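Local coordinates for protein pectate lyase II (Xanthomonas campestris pv. campestris, PDB 2QX3) that probably cleaves pectate by elimination, as a secreted polysaccharide lyase of family 1 built on a parallel beta-helix, at residues A[75-80]-A[98-103]; A[117-122]-A[156-161]; A[146-151]-A[174-179]; A[209-214]-A[231-236]; A[240-245]-A[265-270]. All blocks are in the same frame, centred on the assembly; numbering follows the deposited sequence.

Contact 1: residues A[75-80]-A[98-103]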
# COMPACT_ATOMS: atom_id res chain seq x y z
N THR A 75 -2.04 -17.52 -0.70
CA THR A 75 -2.84 -16.54 -1.43
C THR A 75 -4.15 -16.24 -0.72
O THR A 75 -4.89 -17.16 -0.37
CB THR A 75 -3.14 -17.03 -2.86
OG1 THR A 75 -1.91 -17.32 -3.54
CG2 THR A 75 -3.90 -15.96 -3.64
N ILE A 76 -4.43 -14.96 -0.51
CA ILE A 76 -5.76 -14.52 -0.16
C ILE A 76 -6.34 -13.79 -1.36
O ILE A 76 -5.80 -12.76 -1.78
CB ILE A 76 -5.77 -13.58 1.07
CG1 ILE A 76 -5.27 -14.33 2.31
CG2 ILE A 76 -7.17 -13.02 1.31
CD1 ILE A 76 -4.98 -13.44 3.50
N LYS A 77 -7.42 -14.33 -1.92
CA LYS A 77 -8.08 -13.69 -3.05
C LYS A 77 -9.58 -13.50 -2.84
O LYS A 77 -10.27 -14.44 -2.43
CB LYS A 77 -7.81 -14.46 -4.34
CG LYS A 77 -8.13 -13.65 -5.59
CD LYS A 77 -7.56 -14.26 -6.84
CE LYS A 77 -7.90 -13.40 -8.04
NZ LYS A 77 -9.34 -13.07 -8.08
N GLY A 78 -10.07 -12.30 -3.15
CA GLY A 78 -11.48 -12.02 -3.09
C GLY A 78 -12.14 -12.56 -4.35
O GLY A 78 -11.62 -12.39 -5.45
N ALA A 79 -13.27 -13.24 -4.18
CA ALA A 79 -14.14 -13.54 -5.31
C ALA A 79 -14.66 -12.22 -5.90
O ALA A 79 -14.65 -11.18 -5.23
CB ALA A 79 -15.28 -14.43 -4.87
N ASN A 80 -15.07 -12.24 -7.17
CA ASN A 80 -15.65 -11.04 -7.77
C ASN A 80 -16.93 -10.67 -7.04
O ASN A 80 -17.75 -11.53 -6.73
CB ASN A 80 -15.92 -11.25 -9.26
CG ASN A 80 -14.65 -11.37 -10.06
OD1 ASN A 80 -14.50 -12.30 -10.86
ND2 ASN A 80 -13.72 -10.43 -9.87
N ILE A 98 0.35 -13.67 -1.44
CA ILE A 98 -0.42 -12.86 -2.36
C ILE A 98 -1.72 -12.41 -1.71
O ILE A 98 -2.45 -13.22 -1.13
CB ILE A 98 -0.77 -13.63 -3.66
CG1 ILE A 98 0.50 -14.07 -4.39
CG2 ILE A 98 -1.71 -12.78 -4.56
CD1 ILE A 98 0.22 -14.92 -5.65
N ILE A 99 -2.01 -11.12 -1.82
CA ILE A 99 -3.30 -10.57 -1.40
C ILE A 99 -3.90 -9.86 -2.60
O ILE A 99 -3.34 -8.86 -3.07
CB ILE A 99 -3.16 -9.57 -0.24
CG1 ILE A 99 -2.43 -10.23 0.95
CG2 ILE A 99 -4.53 -9.02 0.14
CD1 ILE A 99 -1.96 -9.25 2.03
N GLN A 100 -5.04 -10.35 -3.07
CA GLN A 100 -5.54 -9.97 -4.39
C GLN A 100 -7.05 -9.88 -4.45
O GLN A 100 -7.75 -10.66 -3.82
CB GLN A 100 -5.05 -11.00 -5.40
CG GLN A 100 -5.07 -10.56 -6.84
CD GLN A 100 -4.35 -11.57 -7.72
OE1 GLN A 100 -4.60 -12.77 -7.62
NE2 GLN A 100 -3.45 -11.09 -8.58
N ASN A 101 -7.54 -8.91 -5.23
CA ASN A 101 -8.98 -8.75 -5.51
C ASN A 101 -9.86 -8.57 -4.27
O ASN A 101 -11.05 -8.94 -4.28
CB ASN A 101 -9.49 -9.88 -6.44
CG ASN A 101 -10.62 -9.41 -7.36
OD1 ASN A 101 -10.53 -8.36 -7.99
ND2 ASN A 101 -11.69 -10.19 -7.42
N MET A 102 -9.29 -8.00 -3.21
CA MET A 102 -10.04 -7.73 -1.99
C MET A 102 -10.58 -6.30 -2.01
O MET A 102 -9.88 -5.36 -2.40
CB MET A 102 -9.19 -7.95 -0.73
CG MET A 102 -8.85 -9.42 -0.43
SD MET A 102 -10.29 -10.41 0.05
CE MET A 102 -10.61 -9.86 1.73
N THR A 103 -11.84 -6.13 -1.61
CA THR A 103 -12.41 -4.80 -1.40
C THR A 103 -12.56 -4.64 0.10
O THR A 103 -13.33 -5.39 0.74
CB THR A 103 -13.77 -4.62 -2.09
OG1 THR A 103 -13.61 -4.76 -3.51
CG2 THR A 103 -14.36 -3.23 -1.78
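Ile-76 and Ile-99 pair across two parallel strands, one stacked on the other as successive coils of the right-handed parallel beta-helix. The packing is tight along this stacked backbone. Ile-76 is held through both its polar atoms: its N reaches Ile-98 O at 2.7 Å, and its O takes Gln-100 N at 2.8 Å. One step on, Gly-78 N gives a bond to Gln-100 O. Gly-78 CA packs directly against Asn-101 O at 3.3 Å, with Met-102 SD beside it. Thr-75 and Ile-98 lie side by side, the Thr-75 CG2 methyl 3.9 Å from Ile-98 CB, while the Thr-75 hydroxyl bonds to Gly-12.

Lys-77, on the same face as Thr-75, marks the looser side and is partly exposed. In one of its two conformers CD and CE pass Gln-100 OE1 and NZ ends near Asn-101 CB. Gln-100 meanwhile spends its NE2 on Asp-132. Beyond the strands Asn-101 takes up a left-handed backbone conformation, its OD1 receiving Gly-325 N. Its ND2 points almost within its own amide plane at Gly-78 O, 3.0 Å away, yet lies 46° out of the plane of that carbonyl.

Contact 2: residues A[117-122]-A[156-161]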
# COMPACT_ATOMS: atom_id res chain seq x y z
N SER A 117 -1.48 -4.75 6.16
CA SER A 117 -0.30 -4.36 6.91
C SER A 117 0.75 -5.46 6.99
O SER A 117 0.47 -6.57 7.46
CB SER A 117 -0.71 -3.91 8.32
OG SER A 117 0.44 -3.78 9.15
N LEU A 118 1.97 -5.15 6.55
CA LEU A 118 3.05 -6.13 6.54
C LEU A 118 4.15 -5.73 7.52
O LEU A 118 4.70 -4.63 7.44
CB LEU A 118 3.63 -6.28 5.13
CG LEU A 118 2.64 -6.11 3.97
CD1 LEU A 118 3.38 -5.93 2.66
CD2 LEU A 118 1.70 -7.31 3.90
N GLU A 119 4.47 -6.64 8.44
CA GLU A 119 5.20 -6.28 9.64
C GLU A 119 6.33 -7.23 10.00
O GLU A 119 6.10 -8.40 10.29
CB GLU A 119 4.24 -6.17 10.84
CG GLU A 119 2.98 -5.37 10.54
CD GLU A 119 1.97 -5.41 11.67
OE1 GLU A 119 2.38 -5.67 12.82
OE2 GLU A 119 0.77 -5.16 11.40
N GLY A 120 7.55 -6.70 9.98
CA GLY A 120 8.69 -7.39 10.56
C GLY A 120 8.60 -7.36 12.08
O GLY A 120 7.95 -6.48 12.65
N ASN A 121 9.23 -8.34 12.73
CA ASN A 121 9.34 -8.38 14.19
C ASN A 121 10.56 -9.21 14.60
O ASN A 121 11.36 -9.60 13.73
CB ASN A 121 8.04 -8.88 14.85
CG ASN A 121 7.71 -10.34 14.51
OD1 ASN A 121 8.59 -11.14 14.18
ND2 ASN A 121 6.44 -10.69 14.62
N SER A 122 10.70 -9.49 15.89
CA SER A 122 11.89 -10.18 16.41
C SER A 122 12.04 -11.61 15.89
O SER A 122 13.13 -12.18 15.95
CB SER A 122 11.93 -10.14 17.94
OG SER A 122 10.93 -10.96 18.53
N ASP A 156 0.40 -0.84 4.17
CA ASP A 156 1.53 -0.48 5.04
C ASP A 156 2.58 -1.57 5.18
O ASP A 156 2.25 -2.76 5.23
CB ASP A 156 1.01 -0.17 6.44
CG ASP A 156 0.23 1.12 6.51
OD1 ASP A 156 0.18 1.87 5.50
OD2 ASP A 156 -0.31 1.38 7.61
N MET A 157 3.85 -1.16 5.26
CA MET A 157 4.91 -2.08 5.71
C MET A 157 5.90 -1.38 6.65
O MET A 157 6.07 -0.15 6.61
CB MET A 157 5.60 -2.79 4.53
CG MET A 157 6.55 -1.94 3.67
SD MET A 157 6.88 -2.71 2.06
CE MET A 157 5.30 -2.49 1.27
N LYS A 158 6.53 -2.17 7.51
CA LYS A 158 7.49 -1.65 8.48
C LYS A 158 8.44 -2.73 9.00
O LYS A 158 8.19 -3.94 8.82
CB LYS A 158 6.74 -0.99 9.66
CG LYS A 158 5.95 -1.97 10.52
CD LYS A 158 5.16 -1.23 11.60
CE LYS A 158 4.44 -2.18 12.55
NZ LYS A 158 3.31 -1.49 13.23
N LYS A 159 9.53 -2.30 9.63
CA LYS A 159 10.52 -3.12 10.27
C LYS A 159 11.15 -4.17 9.30
O LYS A 159 11.28 -5.34 9.68
CB LYS A 159 9.94 -3.79 11.53
CG LYS A 159 9.59 -2.80 12.65
CD LYS A 159 8.92 -3.49 13.84
CE LYS A 159 7.42 -3.59 13.67
NZ LYS A 159 6.81 -4.73 14.44
N GLY A 160 11.29 -3.81 8.03
CA GLY A 160 12.23 -4.47 7.14
C GLY A 160 11.61 -5.61 6.37
O GLY A 160 12.30 -6.53 5.92
N VAL A 161 10.29 -5.56 6.22
CA VAL A 161 9.63 -6.18 5.07
C VAL A 161 10.30 -5.77 3.76
O VAL A 161 10.48 -4.59 3.48
CB VAL A 161 8.14 -5.79 5.01
CG1 VAL A 161 7.47 -6.45 3.80
CG2 VAL A 161 7.43 -6.19 6.29
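Leu-118 and Met-157 pair on one face of two neighbouring parallel strands, 116-119 and 155-158, on successive coils in one wall of the beta-helix. Their side chains run at an angle to each other and meet at the root, CB to CB at 4.1 Å. Met-157 then continues toward strand 193-202. Val-161 closes over the same face from the turn after the strand: its CG2 methyl sits 3.3 Å from Leu-118 O, a carbonyl already taken by Lys-158 N.

On the other face Glu-119 and Lys-158 run alongside each other, pointing the same way. It is carbon that touches, Glu-119 CG against Lys-158 CE at 4.0 Å; the charged ends, Glu-119 OE1 and Lys-158 NZ, stay 4.3 Å apart, beyond a salt bridge. The carboxylate is engaged by its own strand and the previous coil: OE1 pairs with Arg-89, and OE2 receives the Ser-117 hydroxyl OG at 2.7 Å on its anti side.

Lys-159 follows in a left-handed backbone conformation that turns its side chain onto Gly-120. In one of its two conformers, a bend at chi3 (-87°) curls the chain round the Gly-120 carbonyl, and NZ meets that O at 2.8 Å, nearly end-on. The backbone N of Lys-159 goes to Asp-186, while its buried O has no partner in the model. The chemistry implies that Glu-119 is held by Ser-117 and Arg-89, with Lys-158 probably adding a longer-range attraction, and that Lys-159 can tie the strand end to the neighbouring coil by a neutral acceptor.

Contact 3: residues A[146-151]-A[174-179]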
# COMPACT_ATOMS: atom_id res chain seq x y z
N ALA A 146 -11.45 11.55 18.09
CA ALA A 146 -10.65 10.46 17.53
C ALA A 146 -9.14 10.74 17.50
O ALA A 146 -8.34 9.84 17.20
CB ALA A 146 -11.13 10.11 16.12
N GLY A 147 -8.75 11.97 17.82
CA GLY A 147 -7.37 12.41 17.60
C GLY A 147 -7.17 12.46 16.10
O GLY A 147 -8.07 12.88 15.37
N ASP A 148 -6.02 12.02 15.62
CA ASP A 148 -5.82 12.04 14.17
C ASP A 148 -6.20 10.71 13.50
O ASP A 148 -5.89 10.49 12.33
CB ASP A 148 -4.39 12.48 13.81
CG ASP A 148 -3.33 11.43 14.18
OD1 ASP A 148 -3.46 10.80 15.26
OD2 ASP A 148 -2.37 11.26 13.40
N ALA A 149 -6.93 9.87 14.23
CA ALA A 149 -7.03 8.45 13.92
C ALA A 149 -8.47 7.89 13.89
O ALA A 149 -8.80 6.96 14.62
CB ALA A 149 -6.18 7.66 14.92
N SER A 150 -9.30 8.47 13.02
CA SER A 150 -10.63 7.91 12.74
C SER A 150 -10.51 6.59 11.95
O SER A 150 -11.38 5.72 12.02
CB SER A 150 -11.46 8.93 11.97
OG SER A 150 -11.55 10.15 12.69
N PHE A 151 -9.42 6.48 11.19
CA PHE A 151 -9.05 5.25 10.49
C PHE A 151 -7.53 5.18 10.46
O PHE A 151 -6.88 6.09 10.97
CB PHE A 151 -9.63 5.24 9.07
CG PHE A 151 -11.13 5.23 9.04
CD1 PHE A 151 -11.84 4.04 9.21
CD2 PHE A 151 -11.84 6.42 8.88
CE1 PHE A 151 -13.23 4.02 9.21
CE2 PHE A 151 -13.24 6.42 8.88
CZ PHE A 151 -13.94 5.21 9.04
N TYR A 174 -9.26 8.17 1.70
CA TYR A 174 -8.35 7.54 2.63
C TYR A 174 -7.30 8.55 3.03
O TYR A 174 -6.68 9.19 2.17
CB TYR A 174 -7.69 6.31 1.99
CG TYR A 174 -7.49 5.19 2.98
CD1 TYR A 174 -8.45 4.20 3.13
CD2 TYR A 174 -6.36 5.15 3.80
CE1 TYR A 174 -8.29 3.18 4.08
CE2 TYR A 174 -6.20 4.15 4.74
CZ TYR A 174 -7.16 3.17 4.88
OH TYR A 174 -6.99 2.17 5.82
N GLN A 175 -7.11 8.70 4.34
CA GLN A 175 -6.21 9.72 4.88
C GLN A 175 -4.74 9.34 4.73
O GLN A 175 -3.94 10.12 4.19
CB GLN A 175 -6.52 10.02 6.36
CG GLN A 175 -5.87 11.33 6.84
CD GLN A 175 -5.55 11.36 8.33
OE1 GLN A 175 -6.08 10.59 9.12
NE2 GLN A 175 -4.68 12.29 8.72
N LYS A 176 -4.39 8.14 5.22
CA LYS A 176 -3.01 7.68 5.26
C LYS A 176 -2.84 6.45 4.37
O LYS A 176 -3.09 5.32 4.79
CB LYS A 176 -2.60 7.39 6.71
CG LYS A 176 -2.64 8.62 7.64
CD LYS A 176 -2.93 8.22 9.09
CE LYS A 176 -3.01 9.45 10.01
NZ LYS A 176 -3.83 9.19 11.24
N VAL A 177 -2.41 6.68 3.14
CA VAL A 177 -2.44 5.65 2.09
C VAL A 177 -1.46 4.48 2.31
O VAL A 177 -1.89 3.34 2.41
CB VAL A 177 -2.22 6.27 0.69
CG1 VAL A 177 -2.26 5.18 -0.40
CG2 VAL A 177 -3.27 7.33 0.44
N ALA A 178 -0.17 4.79 2.41
CA ALA A 178 0.87 3.76 2.41
C ALA A 178 2.08 4.14 3.25
O ALA A 178 2.82 5.06 2.90
CB ALA A 178 1.30 3.43 0.98
N LEU A 179 2.26 3.42 4.35
CA LEU A 179 3.42 3.60 5.20
C LEU A 179 4.50 2.59 4.81
O LEU A 179 4.19 1.43 4.51
CB LEU A 179 3.05 3.41 6.67
CG LEU A 179 4.18 3.67 7.67
CD1 LEU A 179 4.55 5.15 7.66
CD2 LEU A 179 3.76 3.21 9.07
O HOH W 1 -4.53 6.60 12.18
O HOH W 2 -8.48 8.92 9.89
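A type II' beta turn from Ala-146 to Ala-149, in the long loop between strands 129-137 and 155-158 of the beta-helix, presents Asp-148 to the end of the Lys-176 side chain. Lys-176 reaches out with its chain extended beyond CG and makes its polar contacts through NZ. The short bond is to the backbone: NZ lies 2.7 Å from Asp-148 O, 48° above the plane of that carbonyl. Asp-148 CG is placed between its own N and carbonyl carbon (chi1 69°), which folds the carboxylate back so that OD2 also faces NZ, in a weak salt bridge of 3.3 Å. The two side chains cross at about a right angle.

Water joins the rest. One molecule accepts from Lys-176 NZ at 2.8 Å and donates to Phe-151 O; a second accepts from Phe-151 N at 2.9 Å and, in one of two conformers of Gln-175, probably donates to its OE1. In this conformer OE1 adds a weak bond to NZ, beside Asp-148 O, Asp-148 OD2 and the first water. Gln-175 NE2 is turned to Glu-205.

The chain turns a corner at Gln-175, leaving strand 164-174 for strand 176-180. There Leu-179 N is held by the Asp-156 side chain of strand 155-158, and strand 210-212 lies parallel alongside; the loop 146-151 is thus tied to the corner where two walls of the beta-helix meet.

Contact 4: residues A[209-214]-A[231-236]. With PO4 (phosphate ion), chain C.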
# COMPACT_ATOMS: atom_id res chain seq x y z
N PRO A 209 3.77 7.25 -1.42
CA PRO A 209 3.71 6.74 -0.04
C PRO A 209 4.56 7.58 0.91
O PRO A 209 5.16 8.57 0.49
CB PRO A 209 4.30 5.34 -0.17
CG PRO A 209 5.22 5.43 -1.34
CD PRO A 209 4.57 6.39 -2.29
N LEU A 210 4.59 7.18 2.18
CA LEU A 210 5.58 7.71 3.11
C LEU A 210 6.68 6.66 3.16
O LEU A 210 6.47 5.56 3.67
CB LEU A 210 4.96 7.91 4.50
CG LEU A 210 5.69 8.70 5.59
CD1 LEU A 210 4.80 8.87 6.83
CD2 LEU A 210 7.03 8.08 5.99
N GLN A 211 7.85 7.00 2.61
CA GLN A 211 8.98 6.08 2.60
C GLN A 211 10.09 6.49 3.57
O GLN A 211 10.65 7.59 3.46
CB GLN A 211 9.56 5.94 1.19
CG GLN A 211 10.74 4.96 1.11
CD GLN A 211 11.42 4.95 -0.24
OE1 GLN A 211 10.88 5.44 -1.23
NE2 GLN A 211 12.62 4.40 -0.27
N ARG A 212 10.41 5.61 4.52
CA ARG A 212 11.57 5.80 5.38
C ARG A 212 12.62 4.73 5.09
O ARG A 212 12.37 3.54 5.31
CB ARG A 212 11.18 5.76 6.86
CG ARG A 212 10.41 6.97 7.38
CD ARG A 212 10.17 6.75 8.87
NE ARG A 212 9.52 7.85 9.58
CZ ARG A 212 8.22 7.88 9.87
NH1 ARG A 212 7.42 6.89 9.47
NH2 ARG A 212 7.71 8.89 10.55
N ARG A 213 13.78 5.16 4.60
CA ARG A 213 14.91 4.27 4.28
C ARG A 213 14.58 3.35 3.11
O ARG A 213 13.53 3.49 2.48
CB ARG A 213 15.36 3.45 5.51
CG ARG A 213 15.68 4.28 6.73
CD ARG A 213 16.11 3.41 7.91
NE ARG A 213 16.11 4.20 9.14
CZ ARG A 213 17.18 4.75 9.70
NH1 ARG A 213 18.38 4.59 9.15
NH2 ARG A 213 17.07 5.45 10.82
N GLY A 214 15.49 2.41 2.83
CA GLY A 214 15.32 1.44 1.74
C GLY A 214 15.27 2.04 0.34
O GLY A 214 15.51 3.23 0.14
N ILE A 231 4.30 11.50 -2.63
CA ILE A 231 5.48 10.68 -2.36
C ILE A 231 6.39 11.42 -1.39
O ILE A 231 6.93 12.48 -1.71
CB ILE A 231 6.25 10.34 -3.66
CG1 ILE A 231 5.33 9.65 -4.68
CG2 ILE A 231 7.49 9.51 -3.35
CD1 ILE A 231 5.88 9.62 -6.11
N ASN A 232 6.56 10.85 -0.20
CA ASN A 232 7.35 11.48 0.84
C ASN A 232 8.52 10.59 1.23
O ASN A 232 8.36 9.62 1.97
CB ASN A 232 6.46 11.81 2.06
CG ASN A 232 7.14 12.72 3.07
OD1 ASN A 232 8.27 13.17 2.87
ND2 ASN A 232 6.44 13.00 4.16
N VAL A 233 9.70 10.92 0.70
CA VAL A 233 10.88 10.06 0.83
C VAL A 233 11.78 10.62 1.92
O VAL A 233 12.23 11.76 1.84
CB VAL A 233 11.65 9.96 -0.50
CG1 VAL A 233 12.65 8.83 -0.44
CG2 VAL A 233 10.70 9.73 -1.66
N ARG A 234 12.06 9.80 2.93
CA ARG A 234 12.65 10.27 4.18
C ARG A 234 13.77 9.35 4.66
O ARG A 234 13.92 8.23 4.17
CB ARG A 234 11.55 10.38 5.25
CG ARG A 234 10.48 11.43 4.92
CD ARG A 234 9.12 11.10 5.51
NE ARG A 234 9.11 11.29 6.96
CZ ARG A 234 8.04 11.61 7.69
NH1 ARG A 234 6.85 11.80 7.12
NH2 ARG A 234 8.18 11.76 8.99
N MET A 235 14.58 9.85 5.60
CA MET A 235 15.61 9.06 6.29
C MET A 235 16.60 8.35 5.37
O MET A 235 16.96 7.19 5.59
CB MET A 235 14.95 8.05 7.24
CG MET A 235 14.21 8.67 8.42
SD MET A 235 15.21 9.83 9.40
CE MET A 235 16.62 8.85 9.88
N GLY A 236 17.03 9.03 4.32
CA GLY A 236 18.02 8.47 3.40
C GLY A 236 17.47 7.49 2.38
O GLY A 236 18.22 7.00 1.54
P PO4 C . 4.47 12.48 9.76
O1 PO4 C . 5.81 12.05 10.31
O2 PO4 C . 4.56 12.71 8.27
O3 PO4 C . 3.44 11.41 10.01
O4 PO4 C . 4.07 13.77 10.45
O HOH W 3 9.51 11.23 11.60
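Four backbone hydrogen bonds join strands 210-212 and 231-234 in parallel, with axes 4.7 Å apart and 13° between their directions. Asn-232 N to Pro-209 O, Gln-211 N to Asn-232 O, Arg-234 N to Gln-211 O and Arg-213 N to Arg-234 O follow in order.

Arg-212 and Arg-234 lie side by side on one face, their guanidinium planes 57° apart, with Arg-234 CZ over a face of the Arg-212 group. Two donors, Arg-212 NH2 and Arg-234 NH2, approach to 3.3 Å beside a phosphate, probably from the crystallisation liquor. Arg-234 takes it at its edge in a two-pronged grip, NH1 to O2 and NH2 to O1, each 2.7 Å, whereas Arg-212 NH2 stays 3.7 Å from O1. Arg-234 bends at chi3 (72°) to present that edge, its CD packing on Leu-210 CD2 at 3.7 Å. A water accepts from Arg-212 NH2 at 3.1 Å and, weakly, from Arg-234 NH2. Arg-212 is held by Asp-184 at NE and Gly-181 O at NH1, and Ser-258 takes Arg-234 NE. An arginine-lined surface that binds an anion is consistent with a site suited to the acidic sugars of pectate.

On the other face Gln-211 lies alongside Val-233, its OE1 3.9 Å from Val-233 CG1 and bonded to Ser-216 OG, and NE2 turns back to Arg-213 O. At the strand ends Met-235 CE packs against Arg-213 NH2 at 3.6 Å, while that NH2 bonds to Asp-184 O. Strand 176-180 flanks the pair on the Leu-210 side and strand 245-255 on the other, while Ile-231 faces strands 215-226 and 238-242 across the interior.

Contact 5: residues A[240-245]-A[265-270]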
# COMPACT_ATOMS: atom_id res chain seq x y z
N LYS A 240 12.97 5.75 -7.07
CA LYS A 240 12.99 5.93 -8.51
C LYS A 240 11.55 6.17 -8.97
O LYS A 240 10.72 5.26 -8.99
CB LYS A 240 13.62 4.72 -9.20
CG LYS A 240 13.73 4.88 -10.70
CD LYS A 240 14.34 3.65 -11.35
CE LYS A 240 14.29 3.74 -12.87
NZ LYS A 240 15.02 4.94 -13.38
N ILE A 241 11.27 7.42 -9.34
CA ILE A 241 9.92 7.87 -9.63
C ILE A 241 9.79 8.08 -11.15
O ILE A 241 10.28 9.06 -11.71
CB ILE A 241 9.59 9.17 -8.84
CG1 ILE A 241 9.89 8.97 -7.35
CG2 ILE A 241 8.15 9.59 -9.07
CD1 ILE A 241 9.65 10.18 -6.46
N GLU A 242 9.11 7.14 -11.80
CA GLU A 242 9.14 7.01 -13.25
C GLU A 242 7.75 6.96 -13.87
O GLU A 242 6.90 6.20 -13.42
CB GLU A 242 9.93 5.75 -13.62
CG GLU A 242 10.08 5.51 -15.11
CD GLU A 242 10.92 4.29 -15.45
OE1 GLU A 242 11.23 4.11 -16.64
OE2 GLU A 242 11.28 3.50 -14.53
N SER A 243 7.51 7.78 -14.89
CA SER A 243 6.28 7.73 -15.70
C SER A 243 4.96 7.61 -14.94
O SER A 243 4.05 6.87 -15.36
CB SER A 243 6.37 6.60 -16.74
OG SER A 243 7.51 6.75 -17.56
N ASN A 244 4.85 8.33 -13.83
CA ASN A 244 3.58 8.49 -13.13
C ASN A 244 2.76 9.62 -13.77
O ASN A 244 3.31 10.45 -14.50
CB ASN A 244 3.83 8.82 -11.65
CG ASN A 244 4.60 7.73 -10.94
OD1 ASN A 244 4.03 6.69 -10.60
ND2 ASN A 244 5.88 7.96 -10.70
N TYR A 245 1.46 9.64 -13.49
CA TYR A 245 0.56 10.72 -13.89
C TYR A 245 0.10 11.46 -12.63
O TYR A 245 -0.61 10.88 -11.79
CB TYR A 245 -0.64 10.12 -14.62
CG TYR A 245 -1.48 11.07 -15.46
CD1 TYR A 245 -1.52 10.94 -16.85
CD2 TYR A 245 -2.28 12.05 -14.87
CE1 TYR A 245 -2.31 11.78 -17.64
CE2 TYR A 245 -3.07 12.90 -15.64
CZ TYR A 245 -3.09 12.76 -17.03
OH TYR A 245 -3.87 13.58 -17.80
N ASP A 265 14.99 9.88 -7.90
CA ASP A 265 15.46 9.82 -9.27
C ASP A 265 14.19 9.93 -10.12
O ASP A 265 13.37 9.00 -10.18
CB ASP A 265 16.16 8.49 -9.51
CG ASP A 265 17.01 8.47 -10.76
OD1 ASP A 265 16.64 9.10 -11.77
OD2 ASP A 265 18.06 7.80 -10.72
N LEU A 266 14.02 11.08 -10.74
CA LEU A 266 12.80 11.40 -11.47
C LEU A 266 13.02 11.24 -12.97
O LEU A 266 14.03 11.71 -13.50
CB LEU A 266 12.37 12.84 -11.17
CG LEU A 266 11.75 13.14 -9.80
CD1 LEU A 266 11.82 14.64 -9.48
CD2 LEU A 266 10.31 12.64 -9.75
N ILE A 267 12.09 10.56 -13.64
CA ILE A 267 12.10 10.50 -15.10
C ILE A 267 10.72 10.29 -15.71
O ILE A 267 9.93 9.46 -15.24
CB ILE A 267 13.07 9.41 -15.69
CG1 ILE A 267 13.90 8.70 -14.62
CG2 ILE A 267 13.95 10.02 -16.78
CD1 ILE A 267 13.25 7.44 -14.10
N ASN A 268 10.44 11.06 -16.76
CA ASN A 268 9.28 10.85 -17.63
C ASN A 268 7.91 10.96 -16.97
O ASN A 268 6.92 10.44 -17.50
CB ASN A 268 9.40 9.51 -18.36
CG ASN A 268 10.57 9.46 -19.33
OD1 ASN A 268 11.08 10.50 -19.76
ND2 ASN A 268 11.00 8.25 -19.67
N ASN A 269 7.84 11.65 -15.84
CA ASN A 269 6.57 11.86 -15.15
C ASN A 269 5.68 12.85 -15.89
O ASN A 269 6.15 13.91 -16.31
CB ASN A 269 6.81 12.32 -13.71
CG ASN A 269 7.51 11.26 -12.89
OD1 ASN A 269 8.69 11.38 -12.57
ND2 ASN A 269 6.79 10.19 -12.56
N TYR A 270 4.41 12.50 -16.06
CA TYR A 270 3.41 13.41 -16.60
C TYR A 270 2.88 14.31 -15.47
O TYR A 270 2.23 13.84 -14.52
CB TYR A 270 2.26 12.65 -17.27
CG TYR A 270 1.20 13.55 -17.88
CD1 TYR A 270 1.19 13.83 -19.24
CD2 TYR A 270 0.20 14.12 -17.08
CE1 TYR A 270 0.22 14.65 -19.80
CE2 TYR A 270 -0.77 14.95 -17.63
CZ TYR A 270 -0.76 15.21 -18.99
OH TYR A 270 -1.73 16.02 -19.52
O HOH W 4 10.12 5.94 -18.26
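Tyr-245 lays its ring over that of Tyr-270 in an offset stack, centroids 4.1 Å apart and planes 19° from parallel. Tyr-270 CD2 sits above the middle of the Tyr-245 ring, whereas Tyr-245 CE1 falls toward the rim of the other. Both rings leave the backbone with CG anti to N (chi1 -163° and -179°), which carries them out on the same side of successive coils. Just before them Tyr-270 N bonds to Asn-244 O at 2.8 Å.

Further back, strand 263-267 holds Ile-241 through both its backbone polar atoms, N to Asp-265 O and O to Ile-267 N, and Ile-241 CB packs on Leu-266 CD2 at 3.7 Å. A single water gathers three side chains at the bend: it donates to Glu-242 OE1, meets Ser-243 OG at 2.8 Å and accepts from Asn-268 ND2 at 2.8 Å. Glu-242 OE2 is taken by Tyr-306 and His-217, and Asn-244 is fixed by its OD1 to Asn-221 N and its ND2 to Ile-218 O.

Strands 238-242 and 263-267 lie on neighbouring coils of the beta-helix. Strand 215-226 lies beside the first, strand 245-255 faces Ile-241 from inside, and the C-terminal helix 314-321 touches Tyr-245.

Overall arrangement
The five contacts come in the order of the chain, except that contacts 2 and 3 interleave. Contact 1 lies toward one end of the beta-helix and contact 5 toward the other, with centres 29 Å apart. Contacts 2, 3 and 4 occupy the middle: Leu-179 O of contact 3 probably pairs with Met-157 N of contact 2, and Ala-178 O with Leu-210 N of contact 4, so that strands 155-158, 176-180 and 210-212 run on as one wall. Contacts 4 and 5, with centres 16 Å apart, meet through Ile-231 and Ile-241 across the interior. Parallel pairing of successive coils thus builds the long rod, whose wall at contact 4 carries the phosphate-binding arginine.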